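Long-range contacts in rhamnosidase B (Bacillus sp., PDB 2OKX), which hydrolyses terminal alpha-L-rhamnose residues from alpha-L-rhamnosides as a glycoside hydrolase of family 78, probably with inversion at the anomeric carbon: residues D47-F53 / A91-F97; W10-G14 / W23-R27; L700-K704 / V769-V775; L706-R710 / A722-A726. All coordinates share one frame; numbering follows the deposited sequence.

Overall arrangement
From the N terminus, contact 2 (10-14 with 23-27) closes first, a short loop between strands 9-12 and 22-31. Contact 1 follows in series, joining strands 49-54 and 87-96 across a longer, strand-rich loop. Strands 22-31 and 87-96 are neighbours in one antiparallel sheet, so the two contacts touch: Val94 N lies 2.8 Å from Arg24 O, a probable hydrogen bond, and their centres are about 8 Å apart. Far along the chain, contact 4 is nested inside the loop closed by contact 3. In the catalytic helical barrel, contact 4 joins helix 696-715 to helix 723-739, and contact 3 joins it to the end of helix 764-772. Contacts 1 and 3 lie about 46 Å apart, centre to centre.

Contact 1 of 4, residues D47-F53 / A91-F97; sequences DSRYVLF and AVLVLHF
Arg49 to Phe53 pair with Ala91 to Leu95 as antiparallel strands, their axes 4.6 Å apart and at 166°, until the register breaks at Ser48. There Ser48 and Arg49 both face Leu95, whose O accepts from Ser48 N at 2.8 Å and from Arg49 N at 3.0 Å: a classic beta bulge, just after a cis peptide bond. This end is packed tightly. Ser48 OG takes a nearly straight bond from Phe97 N (3.0 Å, 176°), and Ser48 CB rests over one face of the Phe97 ring, 3.9 Å from its centroid. His96, its CG anti to the backbone N (chi1 -177°), directs ND1 to Asp47 O at 3.2 Å, standing above the carbonyl plane rather than on a lone pair; Ser18 OG meets NE2, and Tyr104 OH holds Asp47 OD1. A leucine in place of His96 would probably leave Asp47 O and Ser18 OG without their ring-nitrogen partners. The more open places are Arg49 and Phe53, both partly exposed, whereas Val51 and Leu93 between them are buried, their CB atoms 4.1 Å apart. On the face turned to the second sheet of a beta sandwich, Tyr50, Leu52 and Val94 pack on strand 41-47. The chemistry thus implies a polar clamp at the bulge, with backbone bonds and apolar packing carrying the remainder.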
loop_
_atom_site.group_PDB
_atom_site.type_symbol
_atom_site.label_atom_id
_atom_site.label_comp_id
_atom_site.label_asym_id
_atom_site.label_seq_id
_atom_site.Cartn_x
_atom_site.Cartn_y
_atom_site.Cartn_z
ATOM N N ASP A 47 5.234 3.841 19.348
ATOM C CA ASP A 47 5.107 4.883 18.341
ATOM C C ASP A 47 6.501 4.996 17.732
ATOM O O ASP A 47 7.434 5.391 18.432
ATOM C CB ASP A 47 4.714 6.209 19.009
ATOM C CG ASP A 47 4.434 7.307 18.005
ATOM O OD1 ASP A 47 5.199 7.413 17.028
ATOM O OD2 ASP A 47 3.460 8.066 18.195
ATOM N N SER A 48 6.660 4.704 16.439
ATOM C CA SER A 48 5.583 4.315 15.526
ATOM C C SER A 48 5.280 2.815 15.439
ATOM O O SER A 48 4.113 2.415 15.375
ATOM C CB SER A 48 5.911 4.821 14.120
ATOM O OG SER A 48 6.373 6.158 14.151
ATOM N N ARG A 49 6.328 1.998 15.401
ATOM C CA ARG A 49 6.183 0.542 15.306
ATOM C C ARG A 49 7.242 -0.156 16.166
ATOM O O ARG A 49 8.250 0.452 16.526
ATOM C CB ARG A 49 6.343 0.096 13.847
ATOM C CG ARG A 49 5.348 0.713 12.867
ATOM C CD ARG A 49 3.942 0.182 13.082
ATOM N NE ARG A 49 3.020 0.622 12.037
ATOM C CZ ARG A 49 2.130 1.601 12.170
ATOM N NH1 ARG A 49 2.022 2.264 13.316
ATOM N NH2 ARG A 49 1.340 1.915 11.152
ATOM N N TYR A 50 7.028 -1.433 16.483
ATOM C CA TYR A 50 7.986 -2.167 17.303
ATOM C C TYR A 50 8.231 -3.605 16.850
ATOM O O TYR A 50 7.445 -4.178 16.100
ATOM C CB TYR A 50 7.508 -2.229 18.758
ATOM C CG TYR A 50 6.358 -3.199 18.972
ATOM C CD1 TYR A 50 5.033 -2.767 18.945
ATOM C CD2 TYR A 50 6.597 -4.563 19.141
ATOM C CE1 TYR A 50 3.973 -3.669 19.080
ATOM C CE2 TYR A 50 5.545 -5.474 19.271
ATOM C CZ TYR A 50 4.240 -5.020 19.238
ATOM O OH TYR A 50 3.207 -5.923 19.344
ATOM N N VAL A 51 9.334 -4.164 17.337
ATOM C CA VAL A 51 9.708 -5.557 17.116
ATOM C C VAL A 51 10.020 -6.053 18.534
ATOM O O VAL A 51 10.929 -5.540 19.193
ATOM C CB VAL A 51 10.959 -5.713 16.241
ATOM C CG1 VAL A 51 11.320 -7.191 16.144
ATOM C CG2 VAL A 51 10.705 -5.146 14.844
ATOM N N LEU A 52 9.259 -7.037 19.002
ATOM C CA LEU A 52 9.414 -7.565 20.356
ATOM C C LEU A 52 10.250 -8.832 20.502
ATOM O O LEU A 52 10.087 -9.791 19.742
ATOM C CB LEU A 52 8.031 -7.820 20.961
ATOM C CG LEU A 52 7.966 -8.549 22.310
ATOM C CD1 LEU A 52 8.533 -7.653 23.409
ATOM C CD2 LEU A 52 6.518 -8.923 22.619
ATOM N N PHE A 53 11.132 -8.824 21.502
ATOM C CA PHE A 53 11.994 -9.961 21.807
ATOM C C PHE A 53 11.829 -10.343 23.277
ATOM O O PHE A 53 11.817 -9.477 24.155
ATOM C CB PHE A 53 13.469 -9.626 21.570
ATOM C CG PHE A 53 13.809 -9.301 20.146
ATOM C CD1 PHE A 53 13.615 -8.017 19.647
ATOM C CD2 PHE A 53 14.351 -10.271 19.309
ATOM C CE1 PHE A 53 13.963 -7.703 18.335
ATOM C CE2 PHE A 53 14.700 -9.967 17.996
ATOM C CZ PHE A 53 14.506 -8.680 17.509
ATOM N N ALA A 91 13.394 -7.242 25.335
ATOM C CA ALA A 91 14.103 -6.323 24.452
ATOM C C ALA A 91 13.157 -5.864 23.358
ATOM O O ALA A 91 12.390 -6.659 22.811
ATOM C CB ALA A 91 15.312 -7.010 23.844
ATOM N N VAL A 92 13.208 -4.579 23.034
ATOM C CA VAL A 92 12.329 -4.043 22.011
ATOM C C VAL A 92 13.037 -3.076 21.082
ATOM O O VAL A 92 13.873 -2.277 21.513
ATOM C CB VAL A 92 11.133 -3.286 22.630
ATOM C CG1 VAL A 92 10.174 -2.846 21.528
ATOM C CG2 VAL A 92 10.424 -4.157 23.659
ATOM N N LEU A 93 12.704 -3.167 19.800
ATOM C CA LEU A 93 13.247 -2.263 18.800
ATOM C C LEU A 93 12.055 -1.409 18.407
ATOM O O LEU A 93 11.032 -1.936 17.975
ATOM C CB LEU A 93 13.750 -3.018 17.569
ATOM C CG LEU A 93 14.143 -2.095 16.406
ATOM C CD1 LEU A 93 15.395 -1.317 16.783
ATOM C CD2 LEU A 93 14.390 -2.909 15.143
ATOM N N VAL A 94 12.165 -0.098 18.581
ATOM C CA VAL A 94 11.067 0.780 18.217
ATOM C C VAL A 94 11.493 1.674 17.062
ATOM O O VAL A 94 12.538 2.325 17.119
ATOM C CB VAL A 94 10.617 1.665 19.409
ATOM C CG1 VAL A 94 9.532 2.637 18.960
ATOM C CG2 VAL A 94 10.096 0.790 20.543
ATOM N N LEU A 95 10.694 1.673 16.001
ATOM C CA LEU A 95 10.972 2.509 14.841
ATOM C C LEU A 95 10.083 3.737 14.977
ATOM O O LEU A 95 8.864 3.605 15.054
ATOM C CB LEU A 95 10.610 1.791 13.533
ATOM C CG LEU A 95 11.317 0.506 13.092
ATOM C CD1 LEU A 95 10.876 -0.665 13.969
ATOM C CD2 LEU A 95 10.971 0.229 11.633
ATOM N N HIS A 96 10.676 4.924 15.049
ATOM C CA HIS A 96 9.861 6.131 15.129
ATOM C C HIS A 96 10.068 6.915 13.844
ATOM O O HIS A 96 11.179 7.336 13.543
ATOM C CB HIS A 96 10.238 7.011 16.319
ATOM C CG HIS A 96 9.357 8.209 16.457
ATOM N ND1 HIS A 96 8.045 8.116 16.871
ATOM C CD2 HIS A 96 9.554 9.504 16.116
ATOM C CE1 HIS A 96 7.471 9.301 16.771
ATOM N NE2 HIS A 96 8.365 10.161 16.315
ATOM N N PHE A 97 8.993 7.113 13.091
ATOM C CA PHE A 97 9.082 7.818 11.820
ATOM C C PHE A 97 9.362 9.311 11.952
ATOM O O PHE A 97 10.174 9.859 11.209
ATOM C CB PHE A 97 7.795 7.612 11.010
ATOM C CG PHE A 97 7.464 6.165 10.742
ATOM C CD1 PHE A 97 8.469 5.244 10.459
ATOM C CD2 PHE A 97 6.141 5.732 10.738
ATOM C CE1 PHE A 97 8.163 3.907 10.174
ATOM C CE2 PHE A 97 5.822 4.402 10.454
ATOM C CZ PHE A 97 6.836 3.489 10.170
#

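Contact 2 of 4, residues W10-G14 / W23-R27; sequences WIWGG and WRCFR
Arg24 lays its CD over the centre of the Trp12 six-membered ring, 3.7 Å from the centroid and only 2° off the ring normal, a CH-pi contact; Arg24 CB adds a touch at Trp12 CH2. The chain then bends at chi3 (-70°), which turns the guanidinium steeply to the indole and sets one of its faces over the Gly13-Gly14 peptide, with Arg24 CZ 3.5 Å from Gly13 C. A side chain on Gly13 would run into Arg24 NH1, so the absence of a CB lets the guanidinium lie over the peptide. The charge pairs with Glu22, whose OE1 forms a salt bridge with Arg24 NE; Thr131 OG1 only hydrogen-bonds Arg24 NH1. Phe26 comes in on the same side of the indole plane as Arg24, at the CE3 corner, its CZ 3.5 Å from Trp12 CE3 in an oblique meeting, the ring planes at 45°. Ile11 CD1 lies 3.7 Å from Phe26 CD2. Replacing Trp12 by a leucine would probably deprive the Arg24 methylene of its flat support and open a gap beside Phe26 CZ. Strands 174-181 and 130-133 separate strands 9-12 and 22-31 in the sheet, yet the segment axes approach to 9.3 Å, consistent with a strongly curled sheet whose inside these side chains fill. Chemically, the contact is dispersive: the arginine contributes its methylenes to the aromatic packing, while its charge is paired with Glu22.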
loop_
_atom_site.group_PDB
_atom_site.type_symbol
_atom_site.label_atom_id
_atom_site.label_comp_id
_atom_site.label_asym_id
_atom_site.label_seq_id
_atom_site.Cartn_x
_atom_site.Cartn_y
_atom_site.Cartn_z
ATOM N N TRP A 10 4.958 5.205 29.537
ATOM C CA TRP A 10 5.475 5.392 28.190
ATOM C C TRP A 10 6.903 5.879 28.388
ATOM O O TRP A 10 7.144 6.785 29.191
ATOM C CB TRP A 10 4.703 6.478 27.441
ATOM C CG TRP A 10 3.432 6.042 26.796
ATOM C CD1 TRP A 10 2.172 6.154 27.299
ATOM C CD2 TRP A 10 3.296 5.471 25.489
ATOM N NE1 TRP A 10 1.252 5.695 26.384
ATOM C CE2 TRP A 10 1.918 5.269 25.264
ATOM C CE3 TRP A 10 4.207 5.114 24.485
ATOM C CZ2 TRP A 10 1.425 4.725 24.071
ATOM C CZ3 TRP A 10 3.716 4.573 23.296
ATOM C CH2 TRP A 10 2.339 4.386 23.103
ATOM N N ILE A 11 7.849 5.288 27.671
ATOM C CA ILE A 11 9.238 5.702 27.797
ATOM C C ILE A 11 9.894 5.917 26.443
ATOM O O ILE A 11 9.455 5.379 25.424
ATOM C CB ILE A 11 10.078 4.663 28.569
ATOM C CG1 ILE A 11 10.097 3.334 27.809
ATOM C CG2 ILE A 11 9.517 4.477 29.969
ATOM C CD1 ILE A 11 11.013 2.286 28.424
ATOM N N TRP A 12 10.947 6.722 26.443
ATOM C CA TRP A 12 11.698 6.995 25.232
ATOM C C TRP A 12 13.134 7.259 25.665
ATOM O O TRP A 12 13.498 6.976 26.808
ATOM C CB TRP A 12 11.119 8.208 24.493
ATOM C CG TRP A 12 11.684 8.375 23.108
ATOM C CD1 TRP A 12 12.363 9.457 22.620
ATOM C CD2 TRP A 12 11.660 7.407 22.049
ATOM N NE1 TRP A 12 12.770 9.220 21.326
ATOM C CE2 TRP A 12 12.351 7.970 20.951
ATOM C CE3 TRP A 12 11.123 6.118 21.921
ATOM C CZ2 TRP A 12 12.519 7.287 19.740
ATOM C CZ3 TRP A 12 11.292 5.437 20.713
ATOM C CH2 TRP A 12 11.985 6.027 19.641
ATOM N N GLY A 13 13.947 7.782 24.755
ATOM C CA GLY A 13 15.333 8.071 25.069
ATOM C C GLY A 13 15.829 9.195 24.183
ATOM O O GLY A 13 15.195 9.513 23.179
ATOM N N GLY A 14 16.957 9.799 24.543
ATOM C CA GLY A 14 17.483 10.894 23.747
ATOM C C GLY A 14 16.792 12.202 24.091
ATOM O O GLY A 14 15.842 12.215 24.873
ATOM N N TRP A 23 15.592 4.458 14.832
ATOM C CA TRP A 23 15.315 3.140 15.386
ATOM C C TRP A 23 16.008 3.084 16.747
ATOM O O TRP A 23 17.221 3.255 16.844
ATOM C CB TRP A 23 15.846 2.052 14.445
ATOM C CG TRP A 23 15.098 1.996 13.132
ATOM C CD1 TRP A 23 14.125 2.858 12.703
ATOM C CD2 TRP A 23 15.259 1.024 12.091
ATOM N NE1 TRP A 23 13.671 2.482 11.460
ATOM C CE2 TRP A 23 14.349 1.361 11.061
ATOM C CE3 TRP A 23 16.083 -0.099 11.926
ATOM C CZ2 TRP A 23 14.240 0.612 9.881
ATOM C CZ3 TRP A 23 15.973 -0.843 10.751
ATOM C CH2 TRP A 23 15.057 -0.483 9.746
ATOM N N ARG A 24 15.226 2.864 17.798
ATOM C CA ARG A 24 15.762 2.833 19.153
ATOM C C ARG A 24 15.512 1.520 19.890
ATOM O O ARG A 24 14.418 0.961 19.835
ATOM C CB ARG A 24 15.169 4.004 19.942
ATOM C CG ARG A 24 15.527 4.053 21.418
ATOM C CD ARG A 24 15.048 5.367 22.029
ATOM N NE ARG A 24 15.836 6.500 21.550
ATOM C CZ ARG A 24 17.068 6.784 21.962
ATOM N NH1 ARG A 24 17.662 6.023 22.873
ATOM N NH2 ARG A 24 17.712 7.829 21.459
ATOM N N CYS A 25 16.543 1.047 20.588
ATOM C CA CYS A 25 16.481 -0.198 21.349
ATOM C C CYS A 25 16.141 0.031 22.816
ATOM O O CYS A 25 16.544 1.032 23.410
ATOM C CB CYS A 25 17.827 -0.925 21.286
ATOM S SG CYS A 25 18.462 -1.242 19.630
ATOM N N PHE A 26 15.402 -0.912 23.395
ATOM C CA PHE A 26 15.030 -0.854 24.802
ATOM C C PHE A 26 15.255 -2.226 25.428
ATOM O O PHE A 26 15.015 -3.254 24.791
ATOM C CB PHE A 26 13.561 -0.454 24.977
ATOM C CG PHE A 26 13.255 0.953 24.548
ATOM C CD1 PHE A 26 12.945 1.243 23.222
ATOM C CD2 PHE A 26 13.290 1.994 25.472
ATOM C CE1 PHE A 26 12.674 2.547 22.822
ATOM C CE2 PHE A 26 13.021 3.304 25.085
ATOM C CZ PHE A 26 12.712 3.582 23.757
ATOM N N ARG A 27 15.731 -2.236 26.670
ATOM C CA ARG A 27 15.981 -3.475 27.395
ATOM C C ARG A 27 15.451 -3.375 28.817
ATOM O O ARG A 27 15.648 -2.369 29.501
ATOM C CB ARG A 27 17.478 -3.799 27.435
ATOM C CG ARG A 27 18.050 -4.346 26.129
ATOM C CD ARG A 27 19.557 -4.528 26.229
ATOM N NE ARG A 27 19.928 -5.428 27.318
ATOM C CZ ARG A 27 19.919 -6.754 27.234
ATOM N NH1 ARG A 27 19.560 -7.352 26.105
ATOM N NH2 ARG A 27 20.261 -7.486 28.287
#

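Contact 3 of 4, residues L700-K704 / V769-V775; sequences LFLVK and VAYLCGV
The helical segment 700-704 comes nearest to the end of helix 764-772 at two points, Leu700 CA to Ala770 CA at 6.1 Å and Lys704 CA to Cys773 CA at 5.3 Å. Leu700 straddles the second segment with its fork: CD1 presses on Ala770 N, and CD2 meets Val775 CG2 at 3.5 Å, tighter than usual van der Waals contact. Val775 is placed there by a Schellman motif, in which Gly774 takes positive phi (72°) and Val775 N bonds back to Ala770 O; the helix stops and the chain folds back beside Leu700. This is consistent with the helix packing of the alpha barrel of this glycosidase domain, and here Ile736 of helix 723-739 also packs on Leu700. On the other flank, Val769 CG1 sits over the centre of the Phe701 ring, 3.7 Å from the centroid and 12° off the normal. The chi1 of Cys773 (-67°) points SG at Phe701 and Lys704: it reaches the ring obliquely, SG lying 4.3 Å from the Phe701 centroid, a sulfur-aromatic contact. That sulfur also touches Lys704 CB at 3.8 Å. Phe632 approaches the Phe701 ring in an edge-to-face pair.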
loop_
_atom_site.group_PDB
_atom_site.type_symbol
_atom_site.label_atom_id
_atom_site.label_comp_id
_atom_site.label_asym_id
_atom_site.label_seq_id
_atom_site.Cartn_x
_atom_site.Cartn_y
_atom_site.Cartn_z
ATOM N N LEU A 700 -25.361 8.668 -8.718
ATOM C CA LEU A 700 -26.040 7.378 -8.774
ATOM C C LEU A 700 -25.736 6.533 -7.538
ATOM O O LEU A 700 -26.634 5.921 -6.960
ATOM C CB LEU A 700 -25.618 6.628 -10.038
ATOM C CG LEU A 700 -26.022 7.262 -11.374
ATOM C CD1 LEU A 700 -25.270 6.595 -12.510
ATOM C CD2 LEU A 700 -27.534 7.136 -11.570
ATOM N N PHE A 701 -24.469 6.497 -7.128
ATOM C CA PHE A 701 -24.091 5.718 -5.958
ATOM C C PHE A 701 -24.662 6.303 -4.669
ATOM O O PHE A 701 -24.872 5.582 -3.696
ATOM C CB PHE A 701 -22.564 5.593 -5.866
ATOM C CG PHE A 701 -22.001 4.432 -6.646
ATOM C CD1 PHE A 701 -20.909 4.603 -7.492
ATOM C CD2 PHE A 701 -22.558 3.160 -6.524
ATOM C CE1 PHE A 701 -20.376 3.530 -8.205
ATOM C CE2 PHE A 701 -22.032 2.077 -7.233
ATOM C CZ PHE A 701 -20.938 2.264 -8.077
ATOM N N LEU A 702 -24.920 7.606 -4.653
ATOM C CA LEU A 702 -25.494 8.219 -3.458
ATOM C C LEU A 702 -26.914 7.684 -3.279
ATOM O O LEU A 702 -27.356 7.417 -2.162
ATOM C CB LEU A 702 -25.524 9.745 -3.586
ATOM C CG LEU A 702 -26.180 10.506 -2.425
ATOM C CD1 LEU A 702 -25.626 10.036 -1.089
ATOM C CD2 LEU A 702 -25.937 11.998 -2.602
ATOM N N VAL A 703 -27.624 7.522 -4.390
ATOM C CA VAL A 703 -28.982 6.996 -4.341
ATOM C C VAL A 703 -28.948 5.616 -3.693
ATOM O O VAL A 703 -29.649 5.362 -2.711
ATOM C CB VAL A 703 -29.585 6.866 -5.757
ATOM C CG1 VAL A 703 -30.934 6.154 -5.689
ATOM C CG2 VAL A 703 -29.746 8.246 -6.381
ATOM N N LYS A 704 -28.114 4.733 -4.236
ATOM C CA LYS A 704 -28.005 3.377 -3.710
ATOM C C LYS A 704 -27.519 3.353 -2.265
ATOM O O LYS A 704 -27.960 2.523 -1.473
ATOM C CB LYS A 704 -27.070 2.529 -4.579
ATOM C CG LYS A 704 -27.036 1.064 -4.161
ATOM C CD LYS A 704 -26.027 0.265 -4.960
ATOM C CE LYS A 704 -25.818 -1.113 -4.342
ATOM N NZ LYS A 704 -24.686 -1.837 -4.985
ATOM N N VAL A 769 -23.019 1.823 -13.681
ATOM C CA VAL A 769 -23.417 2.275 -12.354
ATOM C C VAL A 769 -24.911 2.587 -12.292
ATOM O O VAL A 769 -25.569 2.294 -11.296
ATOM C CB VAL A 769 -22.614 3.528 -11.919
ATOM C CG1 VAL A 769 -23.104 4.019 -10.569
ATOM C CG2 VAL A 769 -21.129 3.190 -11.843
ATOM N N ALA A 770 -25.444 3.184 -13.352
ATOM C CA ALA A 770 -26.866 3.512 -13.389
ATOM C C ALA A 770 -27.680 2.220 -13.311
ATOM O O ALA A 770 -28.723 2.161 -12.656
ATOM C CB ALA A 770 -27.197 4.267 -14.673
ATOM N N TYR A 771 -27.184 1.185 -13.977
ATOM C CA TYR A 771 -27.846 -0.113 -13.993
ATOM C C TYR A 771 -27.834 -0.766 -12.611
ATOM O O TYR A 771 -28.865 -1.241 -12.131
ATOM C CB TYR A 771 -27.146 -1.031 -14.996
ATOM C CG TYR A 771 -27.849 -2.350 -15.226
ATOM C CD1 TYR A 771 -29.010 -2.419 -15.999
ATOM C CD2 TYR A 771 -27.352 -3.529 -14.679
ATOM C CE1 TYR A 771 -29.657 -3.635 -16.221
ATOM C CE2 TYR A 771 -27.989 -4.747 -14.892
ATOM C CZ TYR A 771 -29.140 -4.794 -15.664
ATOM O OH TYR A 771 -29.771 -5.998 -15.869
ATOM N N LEU A 772 -26.666 -0.785 -11.974
ATOM C CA LEU A 772 -26.514 -1.387 -10.651
ATOM C C LEU A 772 -27.252 -0.658 -9.543
ATOM O O LEU A 772 -27.716 -1.280 -8.589
ATOM C CB LEU A 772 -25.035 -1.465 -10.262
ATOM C CG LEU A 772 -24.160 -2.529 -10.918
ATOM C CD1 LEU A 772 -22.718 -2.342 -10.469
ATOM C CD2 LEU A 772 -24.661 -3.907 -10.533
ATOM N N CYS A 773 -27.346 0.661 -9.652
ATOM C CA CYS A 773 -28.014 1.446 -8.626
ATOM C C CYS A 773 -29.535 1.445 -8.753
ATOM O O CYS A 773 -30.233 1.970 -7.890
ATOM C CB CYS A 773 -27.473 2.878 -8.640
ATOM S SG CYS A 773 -25.734 2.977 -8.125
ATOM N N GLY A 774 -30.041 0.846 -9.824
ATOM C CA GLY A 774 -31.478 0.779 -10.024
ATOM C C GLY A 774 -32.109 2.104 -10.403
ATOM O O GLY A 774 -33.302 2.317 -10.187
ATOM N N VAL A 775 -31.303 3.000 -10.964
ATOM C CA VAL A 775 -31.792 4.306 -11.383
ATOM C C VAL A 775 -32.369 4.181 -12.785
ATOM O O VAL A 775 -33.329 4.866 -13.139
ATOM C CB VAL A 775 -30.653 5.354 -11.387
ATOM C CG1 VAL A 775 -31.120 6.637 -12.058
ATOM C CG2 VAL A 775 -30.216 5.642 -9.959
#

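Contact 4 of 4, residues L706-R710 / A722-A726; sequences LRDSR and ADAFA
Arg710 bends at chi3 (-73°), while Asp723 sets CG anti to its carbonyl carbon (chi1 -70°); together these turns bring Arg710 NH1 to Asp723 OD2 at 3.0 Å. The salt bridge is made through one nitrogen, with guanidinium and carboxylate planes 49° apart, so the groups are not matched edge against edge. Ala726 CB covers one face of the guanidinium, 3.5 Å from Arg710 NH1. Arg710 NE is buried without a partner in the model, and NH1 lies beside the amide of Asp723, another donor, at the first turn of helix 723-739; the Asp723 carboxylate probably offsets an otherwise unfavourable positive charge there. Leu706 and Phe725 form the apolar half, crossing at about a right angle with Leu706 CD2 3.8 Å from Phe725 CB. Ser709 OG stands at the edge of the Phe725 ring, 3.7 Å from CD1, and Leu661 of helix 647-665 touches both Ser709 and Phe725. One water bridges the two helices, accepting from Arg707 NE at 3.0 Å and donating to Ala726 O at 2.8 Å. The CA atoms of Leu706 and Phe725 are only 5.4 Å apart, and those of Arg710 and Ala722 are similarly close, in an opposed order. This is the geometry of two antiparallel consecutive helices joined by a short connection, as found throughout the alpha barrel of six-hairpin glycosidases.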
loop_
_atom_site.group_PDB
_atom_site.type_symbol
_atom_site.label_atom_id
_atom_site.label_comp_id
_atom_site.label_asym_id
_atom_site.label_seq_id
_atom_site.Cartn_x
_atom_site.Cartn_y
_atom_site.Cartn_z
ATOM N N LEU A 706 -28.033 5.658 -0.005
ATOM C CA LEU A 706 -29.157 6.100 0.814
ATOM C C LEU A 706 -30.110 4.938 1.075
ATOM O O LEU A 706 -30.655 4.800 2.170
ATOM C CB LEU A 706 -29.904 7.230 0.106
ATOM C CG LEU A 706 -29.156 8.561 0.037
ATOM C CD1 LEU A 706 -29.770 9.451 -1.031
ATOM C CD2 LEU A 706 -29.194 9.221 1.408
ATOM N N ARG A 707 -30.308 4.107 0.059
ATOM C CA ARG A 707 -31.193 2.955 0.184
ATOM C C ARG A 707 -30.530 1.820 0.962
ATOM O O ARG A 707 -31.142 1.228 1.853
ATOM C CB ARG A 707 -31.624 2.483 -1.205
ATOM C CG ARG A 707 -32.552 3.471 -1.889
ATOM C CD ARG A 707 -32.723 3.187 -3.364
ATOM N NE ARG A 707 -33.721 4.075 -3.957
ATOM C CZ ARG A 707 -33.892 4.245 -5.263
ATOM N NH1 ARG A 707 -34.830 5.073 -5.704
ATOM N NH2 ARG A 707 -33.120 3.600 -6.129
ATOM N N ASP A 708 -29.274 1.525 0.636
ATOM C CA ASP A 708 -28.543 0.467 1.328
ATOM C C ASP A 708 -28.489 0.734 2.832
ATOM O O ASP A 708 -28.445 -0.199 3.634
ATOM C CB ASP A 708 -27.113 0.359 0.783
ATOM C CG ASP A 708 -27.053 -0.281 -0.591
ATOM O OD1 ASP A 708 -25.987 -0.197 -1.238
ATOM O OD2 ASP A 708 -28.062 -0.875 -1.025
ATOM N N SER A 709 -28.502 2.011 3.210
ATOM C CA SER A 709 -28.434 2.396 4.621
ATOM C C SER A 709 -29.604 1.852 5.442
ATOM O O SER A 709 -29.473 1.622 6.644
ATOM C CB SER A 709 -28.390 3.922 4.756
ATOM O OG SER A 709 -29.623 4.507 4.372
ATOM N N ARG A 710 -30.746 1.653 4.793
ATOM C CA ARG A 710 -31.919 1.134 5.486
ATOM C C ARG A 710 -31.625 -0.215 6.133
ATOM O O ARG A 710 -32.011 -0.461 7.277
ATOM C CB ARG A 710 -33.098 1.005 4.515
ATOM C CG ARG A 710 -34.304 0.264 5.088
ATOM C CD ARG A 710 -35.591 0.692 4.401
ATOM N NE ARG A 710 -35.995 2.032 4.821
ATOM C CZ ARG A 710 -36.991 2.726 4.277
ATOM N NH1 ARG A 710 -37.278 3.937 4.734
ATOM N NH2 ARG A 710 -37.693 2.217 3.273
ATOM N N ALA A 722 -34.294 5.765 8.748
ATOM C CA ALA A 722 -33.794 5.719 7.378
ATOM C C ALA A 722 -34.841 6.079 6.327
ATOM O O ALA A 722 -34.536 6.122 5.134
ATOM C CB ALA A 722 -33.221 4.336 7.083
ATOM N N ASP A 723 -36.071 6.341 6.758
ATOM C CA ASP A 723 -37.131 6.687 5.814
ATOM C C ASP A 723 -36.880 8.013 5.113
ATOM O O ASP A 723 -37.214 8.174 3.939
ATOM C CB ASP A 723 -38.492 6.717 6.514
ATOM C CG ASP A 723 -38.967 5.333 6.917
ATOM O OD1 ASP A 723 -38.493 4.811 7.946
ATOM O OD2 ASP A 723 -39.807 4.761 6.192
ATOM N N ALA A 724 -36.289 8.961 5.832
ATOM C CA ALA A 724 -35.988 10.265 5.255
ATOM C C ALA A 724 -34.991 10.093 4.114
ATOM O O ALA A 724 -35.117 10.725 3.062
ATOM C CB ALA A 724 -35.415 11.194 6.323
ATOM N N PHE A 725 -33.998 9.233 4.326
ATOM C CA PHE A 725 -32.986 8.968 3.305
ATOM C C PHE A 725 -33.649 8.312 2.099
ATOM O O PHE A 725 -33.281 8.574 0.954
ATOM C CB PHE A 725 -31.894 8.041 3.855
ATOM C CG PHE A 725 -30.988 8.686 4.875
ATOM C CD1 PHE A 725 -30.166 7.902 5.679
ATOM C CD2 PHE A 725 -30.942 10.070 5.024
ATOM C CE1 PHE A 725 -29.314 8.483 6.617
ATOM C CE2 PHE A 725 -30.092 10.660 5.960
ATOM C CZ PHE A 725 -29.276 9.864 6.757
ATOM N N ALA A 726 -34.630 7.456 2.365
ATOM C CA ALA A 726 -35.343 6.762 1.302
ATOM C C ALA A 726 -36.071 7.756 0.400
ATOM O O ALA A 726 -36.065 7.617 -0.825
ATOM C CB ALA A 726 -36.333 5.770 1.903
HETATM O O HOH W 1 -35.669 5.099 -1.913
#